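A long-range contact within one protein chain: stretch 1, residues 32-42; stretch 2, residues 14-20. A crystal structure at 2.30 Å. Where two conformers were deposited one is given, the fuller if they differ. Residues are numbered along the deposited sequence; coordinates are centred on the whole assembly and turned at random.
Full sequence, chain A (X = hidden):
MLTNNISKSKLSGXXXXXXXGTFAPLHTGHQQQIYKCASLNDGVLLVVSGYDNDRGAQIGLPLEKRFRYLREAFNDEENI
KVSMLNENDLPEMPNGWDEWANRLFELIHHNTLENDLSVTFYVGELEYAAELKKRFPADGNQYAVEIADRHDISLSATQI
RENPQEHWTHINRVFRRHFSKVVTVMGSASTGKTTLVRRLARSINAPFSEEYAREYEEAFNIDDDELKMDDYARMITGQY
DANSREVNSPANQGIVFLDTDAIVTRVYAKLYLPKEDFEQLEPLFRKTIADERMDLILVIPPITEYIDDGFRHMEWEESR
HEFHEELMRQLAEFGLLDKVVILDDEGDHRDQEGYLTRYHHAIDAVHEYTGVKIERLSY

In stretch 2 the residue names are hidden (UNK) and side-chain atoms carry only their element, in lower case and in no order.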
ATOM      1  N   GLN A  32       5.939   9.447  17.980  1.00 51.12           N
ATOM      2  CA  GLN A  32       6.158   9.803  19.377  1.00 59.75           C
ATOM      3  C   GLN A  32       7.181  10.920  19.502  1.00 57.99           C
ATOM      4  O   GLN A  32       7.024  11.815  20.337  1.00 61.52           O
ATOM      5  CB  GLN A  32       6.572   8.567  20.179  1.00 58.67           C
ATOM      6  CG  GLN A  32       5.366   7.677  20.456  1.00 75.59           C
ATOM      7  CD  GLN A  32       5.660   6.192  20.311  1.00 90.04           C
ATOM      8  OE1 GLN A  32       6.760   5.734  20.600  1.00 89.51           O
ATOM      9  NE2 GLN A  32       4.684   5.443  19.801  1.00 96.24           N
ATOM     10  N   GLN A  33       8.229  10.894  18.673  1.00 54.30           N
ATOM     11  CA  GLN A  33       9.216  11.969  18.738  1.00 56.93           C
ATOM     12  C   GLN A  33       8.626  13.277  18.242  1.00 57.74           C
ATOM     13  O   GLN A  33       8.865  14.335  18.839  1.00 59.75           O
ATOM     14  CB  GLN A  33      10.470  11.619  17.934  1.00 57.24           C
ATOM     15  CG  GLN A  33      11.350  10.572  18.606  1.00 59.57           C
ATOM     16  CD  GLN A  33      12.746  10.518  18.017  1.00 70.79           C
ATOM     17  OE1 GLN A  33      12.966  10.891  16.863  1.00 75.21           O
ATOM     18  NE2 GLN A  33      13.702  10.049  18.812  1.00 71.93           N
ATOM     19  N   ILE A  34       7.833  13.215  17.168  1.00 54.79           N
ATOM     20  CA  ILE A  34       7.286  14.431  16.573  1.00 58.49           C
ATOM     21  C   ILE A  34       6.347  15.123  17.550  1.00 59.69           C
ATOM     22  O   ILE A  34       6.425  16.344  17.747  1.00 57.44           O
ATOM     23  CB  ILE A  34       6.591  14.103  15.239  1.00 58.77           C
ATOM     24  CG1 ILE A  34       7.654  13.785  14.179  1.00 57.21           C
ATOM     25  CG2 ILE A  34       5.645  15.250  14.794  1.00 50.46           C
ATOM     26  CD1 ILE A  34       7.123  13.010  12.989  1.00 53.25           C
ATOM     27  N   TYR A  35       5.473  14.354  18.211  1.00 49.60           N
ATOM     28  CA  TYR A  35       4.555  14.982  19.155  1.00 56.11           C
ATOM     29  C   TYR A  35       5.269  15.522  20.392  1.00 61.79           C
ATOM     30  O   TYR A  35       4.813  16.519  20.963  1.00 58.74           O
ATOM     31  CB  TYR A  35       3.435  14.003  19.529  1.00 49.63           C
ATOM     32  CG  TYR A  35       2.484  13.820  18.358  1.00 59.73           C
ATOM     33  CD1 TYR A  35       1.978  14.934  17.679  1.00 57.58           C
ATOM     34  CD2 TYR A  35       2.128  12.559  17.899  1.00 51.50           C
ATOM     35  CE1 TYR A  35       1.123  14.794  16.596  1.00 56.99           C
ATOM     36  CE2 TYR A  35       1.285  12.413  16.816  1.00 57.88           C
ATOM     37  CZ  TYR A  35       0.783  13.536  16.172  1.00 54.48           C
ATOM     38  OH  TYR A  35      -0.045  13.385  15.101  1.00 57.81           O
ATOM     39  N   LYS A  36       6.387  14.907  20.819  1.00 60.60           N
ATOM     40  CA  LYS A  36       7.182  15.523  21.882  1.00 58.44           C
ATOM     41  C   LYS A  36       7.784  16.825  21.398  1.00 53.84           C
ATOM     42  O   LYS A  36       7.745  17.839  22.105  1.00 63.57           O
ATOM     43  CB  LYS A  36       8.288  14.587  22.382  1.00 58.78           C
ATOM     44  CG  LYS A  36       7.774  13.419  23.201  1.00 59.16           C
ATOM     45  CD  LYS A  36       8.892  12.638  23.878  1.00 60.77           C
ATOM     46  CE  LYS A  36       8.322  11.433  24.588  1.00 61.93           C
ATOM     47  NZ  LYS A  36       9.332  10.752  25.391  1.00 77.97           N
ATOM     48  N   CYS A  37       8.323  16.809  20.181  0.55 54.43           N
ATOM     49  CA  CYS A  37       8.880  18.010  19.577  0.55 56.67           C
ATOM     50  C   CYS A  37       7.823  19.107  19.435  0.55 63.17           C
ATOM     51  O   CYS A  37       8.107  20.291  19.669  0.55 65.68           O
ATOM     52  CB  CYS A  37       9.483  17.634  18.228  0.55 58.30           C
ATOM     53  SG  CYS A  37      10.329  18.931  17.367  0.55 60.86           S
ATOM     54  N   ALA A  38       6.590  18.734  19.071  1.00 56.94           N
ATOM     55  CA  ALA A  38       5.524  19.717  18.929  1.00 62.74           C
ATOM     56  C   ALA A  38       5.038  20.233  20.271  1.00 64.21           C
ATOM     57  O   ALA A  38       4.472  21.328  20.331  1.00 72.51           O
ATOM     58  CB  ALA A  38       4.352  19.135  18.139  1.00 53.39           C
ATOM     59  N   SER A  39       5.256  19.478  21.349  1.00 59.34           N
ATOM     60  CA  SER A  39       4.905  19.970  22.671  1.00 58.52           C
ATOM     61  C   SER A  39       5.952  20.919  23.245  1.00 63.51           C
ATOM     62  O   SER A  39       5.651  21.648  24.193  1.00 67.80           O
ATOM     63  CB  SER A  39       4.691  18.789  23.605  1.00 57.48           C
ATOM     64  OG  SER A  39       3.746  17.890  23.031  1.00 65.40           O
ATOM     65  N   LEU A  40       7.168  20.923  22.698  1.00 61.49           N
ATOM     66  CA  LEU A  40       8.252  21.767  23.189  1.00 68.48           C
ATOM     67  C   LEU A  40       8.466  23.016  22.354  1.00 60.62           C
ATOM     68  O   LEU A  40       9.245  23.878  22.751  1.00 75.60           O
ATOM     69  CB  LEU A  40       9.568  20.974  23.235  1.00 60.50           C
ATOM     70  CG  LEU A  40       9.547  19.850  24.253  1.00 62.35           C
ATOM     71  CD1 LEU A  40      10.617  18.800  23.951  1.00 66.09           C
ATOM     72  CD2 LEU A  40       9.759  20.472  25.605  1.00 64.54           C
ATOM     73  N   ASN A  41       7.789  23.142  21.225  1.00 67.78           N
ATOM     74  CA  ASN A  41       7.974  24.273  20.339  1.00 72.43           C
ATOM     75  C   ASN A  41       6.620  24.856  19.993  1.00 69.64           C
ATOM     76  O   ASN A  41       5.575  24.228  20.205  1.00 71.11           O
ATOM     77  CB  ASN A  41       8.713  23.871  19.053  1.00 72.54           C
ATOM     78  CG  ASN A  41      10.153  23.469  19.314  1.00 70.71           C
ATOM     79  OD1 ASN A  41      11.022  24.322  19.406  1.00 75.59           O
ATOM     80  ND2 ASN A  41      10.408  22.167  19.433  1.00 66.48           N
ATOM     81  N   ASP A  42       6.653  26.079  19.463  1.00 63.89           N
ATOM     82  CA  ASP A  42       5.425  26.677  18.956  1.00 67.25           C
ATOM     83  C   ASP A  42       4.947  25.980  17.689  1.00 69.15           C
ATOM     84  O   ASP A  42       3.738  25.868  17.468  1.00 70.14           O
ATOM     85  CB  ASP A  42       5.647  28.165  18.710  1.00 69.76           C
ATOM     86  CG  ASP A  42       6.004  28.906  19.976  1.00 74.05           C
ATOM     87  OD1 ASP A  42       5.294  28.731  20.989  1.00 80.37           O
ATOM     88  OD2 ASP A  42       7.013  29.632  19.970  1.00 82.22           O
ATOM     89  N   UNK A  14       7.362  31.621  17.287  1.00 85.63           N
ATOM     90  CA  UNK A  14       8.786  31.950  17.360  1.00 88.69           C
ATOM     91  C   UNK A  14       9.692  30.735  17.566  1.00 82.14           C
ATOM     92  O   UNK A  14      10.768  30.671  16.969  1.00 85.62           O
ATOM     93  n   UNK A  14       7.622  36.755  16.610  1.00116.39           N
ATOM     94  c   UNK A  14       9.045  32.967  18.477  1.00 91.73           C
ATOM     95  c   UNK A  14       9.052  36.512  16.952  1.00110.24           C
ATOM     96  c   UNK A  14       8.555  34.376  18.174  1.00100.57           C
ATOM     97  c   UNK A  14       9.356  35.025  17.056  1.00104.86           C
ATOM     98  N   UNK A  15       9.302  29.765  18.391  1.00 81.31           N
ATOM     99  CA  UNK A  15      10.133  28.588  18.646  1.00 74.18           C
ATOM    100  C   UNK A  15       9.731  27.478  17.683  1.00 69.06           C
ATOM    101  O   UNK A  15       8.650  26.895  17.807  1.00 68.78           O
ATOM    102  n   UNK A  15       9.672  29.513  22.024  1.00 87.12           N
ATOM    103  o   UNK A  15      11.646  29.594  20.965  1.00 85.71           O
ATOM    104  c   UNK A  15      10.506  29.146  21.064  1.00 80.00           C
ATOM    105  c   UNK A  15      10.000  28.125  20.090  1.00 68.55           C
ATOM    106  N   UNK A  16      10.599  27.195  16.716  1.00 65.09           N
ATOM    107  CA  UNK A  16      10.305  26.260  15.635  1.00 69.11           C
ATOM    108  C   UNK A  16      11.273  25.087  15.719  1.00 78.46           C
ATOM    109  O   UNK A  16      12.491  25.289  15.812  1.00 86.07           O
ATOM    110  c   UNK A  16      10.417  26.935  14.257  1.00 65.22           C
ATOM    111  c   UNK A  16       9.536  28.201  14.172  1.00 70.89           C
ATOM    112  c   UNK A  16      10.159  25.913  13.163  1.00 62.94           C
ATOM    113  c   UNK A  16       8.059  27.991  14.453  1.00 70.52           C
ATOM    114  N   UNK A  17      10.740  23.870  15.662  1.00 71.56           N
ATOM    115  CA  UNK A  17      11.546  22.659  15.608  1.00 65.45           C
ATOM    116  C   UNK A  17      11.551  22.083  14.202  1.00 66.35           C
ATOM    117  O   UNK A  17      10.524  22.084  13.520  1.00 69.68           O
ATOM    118  N   UNK A  18      12.706  21.588  13.780  1.00 56.68           N
ATOM    119  CA  UNK A  18      12.884  20.997  12.460  1.00 62.56           C
ATOM    120  C   UNK A  18      13.193  19.526  12.674  1.00 64.64           C
ATOM    121  O   UNK A  18      14.198  19.178  13.315  1.00 67.67           O
ATOM    122  c   UNK A  18      12.838  23.990  11.926  1.00 81.72           C
ATOM    123  c   UNK A  18      13.999  21.686  11.648  1.00 68.16           C
ATOM    124  c   UNK A  18      13.591  23.048  11.066  1.00 77.35           C
ATOM    125  c   UNK A  18      14.339  20.855  10.433  1.00 65.65           C
ATOM    126  N   UNK A  19      12.337  18.660  12.139  1.00 59.60           N
ATOM    127  CA  UNK A  19      12.459  17.219  12.333  1.00 61.50           C
ATOM    128  C   UNK A  19      12.622  16.570  10.970  1.00 60.07           C
ATOM    129  O   UNK A  19      11.816  16.818  10.069  1.00 65.64           O
ATOM    130  c   UNK A  19      11.568  12.507  14.101  1.00 58.14           C
ATOM    131  c   UNK A  19      11.241  16.649  13.074  1.00 54.28           C
ATOM    132  c   UNK A  19      11.349  15.185  13.428  1.00 52.81           C
ATOM    133  c   UNK A  19      11.898  13.480  15.011  1.00 57.33           C
ATOM    134  c   UNK A  19      10.999  14.196  12.518  1.00 53.50           C
ATOM    135  c   UNK A  19      11.789  14.793  14.678  1.00 50.85           C
ATOM    136  c   UNK A  19      11.109  12.859  12.851  1.00 54.73           C
ATOM    137  o   UNK A  19      11.685  11.172  14.470  1.00 55.74           O
ATOM    138  N   UNK A  20      13.678  15.772  10.821  1.00 58.50           N
ATOM    139  CA  UNK A  20      14.068  15.156   9.560  1.00 63.61           C
ATOM    140  C   UNK A  20      13.690  13.689   9.513  1.00 65.66           C
ATOM    141  O   UNK A  20      13.652  13.007  10.541  1.00 70.57           O
ATOM    142  c   UNK A  20      17.171  18.570  10.041  1.00 64.19           C
ATOM    143  c   UNK A  20      16.117  16.592   9.157  1.00 60.42           C
ATOM    144  c   UNK A  20      15.578  15.225   9.347  1.00 64.15           C
ATOM    145  c   UNK A  20      16.721  18.401   7.704  1.00 63.67           C
ATOM    146  c   UNK A  20      16.177  17.146   7.896  1.00 59.76           C
ATOM    147  c   UNK A  20      17.221  19.112   8.784  1.00 63.78           C
ATOM    148  c   UNK A  20      16.626  17.304  10.223  1.00 66.20           C
TER

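Position 14 carries four carbons in a row ending in a nitrogen, an unbranched chain with one amine at its tip. The CA-to-CB bond points sideways to stretch 1 and the end of the chain leads away, so the polar contact is made by the backbone: its N lies 3.4 Å from Asp42 OD2, a weak hydrogen bond, with the CB 4.2 Å from Asp42 OD2. This is Lys14, whose NZ is hydrogen-bonded elsewhere in the structure.

Position 15 has two side-chain carbons, the second bearing one oxygen and one nitrogen: a short amide. Its CA-to-CB bond points toward stretch 1, and the CB sits 3.3 Å from Asp42 OD2. The backbone here does the main polar work. Its N donates to Asp42 OD2 at 2.8 Å with a nearly straight geometry, while its O takes a weak hydrogen bond from Asp42 N at 2.7 Å and lies 3.3 Å from Asn41 CB. The residue is Asn15.

Position 16 shows four carbons, forked at the first, with one arm two carbons long. The CA-to-CB bond points away from stretch 1, as expected one step along a strand from an inward residue, and its C lies 3.8 Å from Asn41 OD1. A beta-branched aliphatic side chain of this shape is isoleucine, Ile16.

Position 17 has no side-chain atoms at all. Its CA comes within 4.3 Å of Cys37 SG and its N within 3.7 Å of Asn41 CG. An ideal CB would point toward stretch 1 and fall 2.9 Å from both Cys37 SG and Asn41 ND2, a clash on each count. The absence identifies Gly17, and the geometry leaves no room for more.

Position 18 repeats the pattern of four carbons forked at the first, one arm two carbons long. Its CA-to-CB bond points away and it makes no contact with stretch 1; it is Ile18, buried on the other side of the strand.

Position 19 has one carbon, then a six-carbon ring bearing one oxygen. Its CA-to-CB bond points toward stretch 1, its chi1 is t, and Ile34 CG1 sits over one ring face, 3.8 Å from the ring centroid in a CH-pi contact. The oxygen at the ring's end lies 2.7 Å from Gln33 OE1. This is Tyr19, and its OH donates a hydrogen bond to that amide oxygen, which lies at the ring edge near its plane.

Position 20 has one carbon and a six-carbon ring without oxygen. It is out of reach of stretch 1, and is Phe20.

The contact follows strand alternation, with helix and strand nearly antiparallel at 164° and their axes 8.3 Å apart at closest approach. Tyr19 lays one ring face against Ile34 CG1, and its OH reaches Gln33. Glycine is required where Cys37 SG and Asn41 ND2 crowd the place of a CB; that ND2 bonds to Cys37 O at 3.0 Å. Beyond the helix, the strong bond from Asn15 N to Asp42 OD2 is backed by the weak one from Asp42 N.

Stretch 2, residues 14-20: KNIGIYF
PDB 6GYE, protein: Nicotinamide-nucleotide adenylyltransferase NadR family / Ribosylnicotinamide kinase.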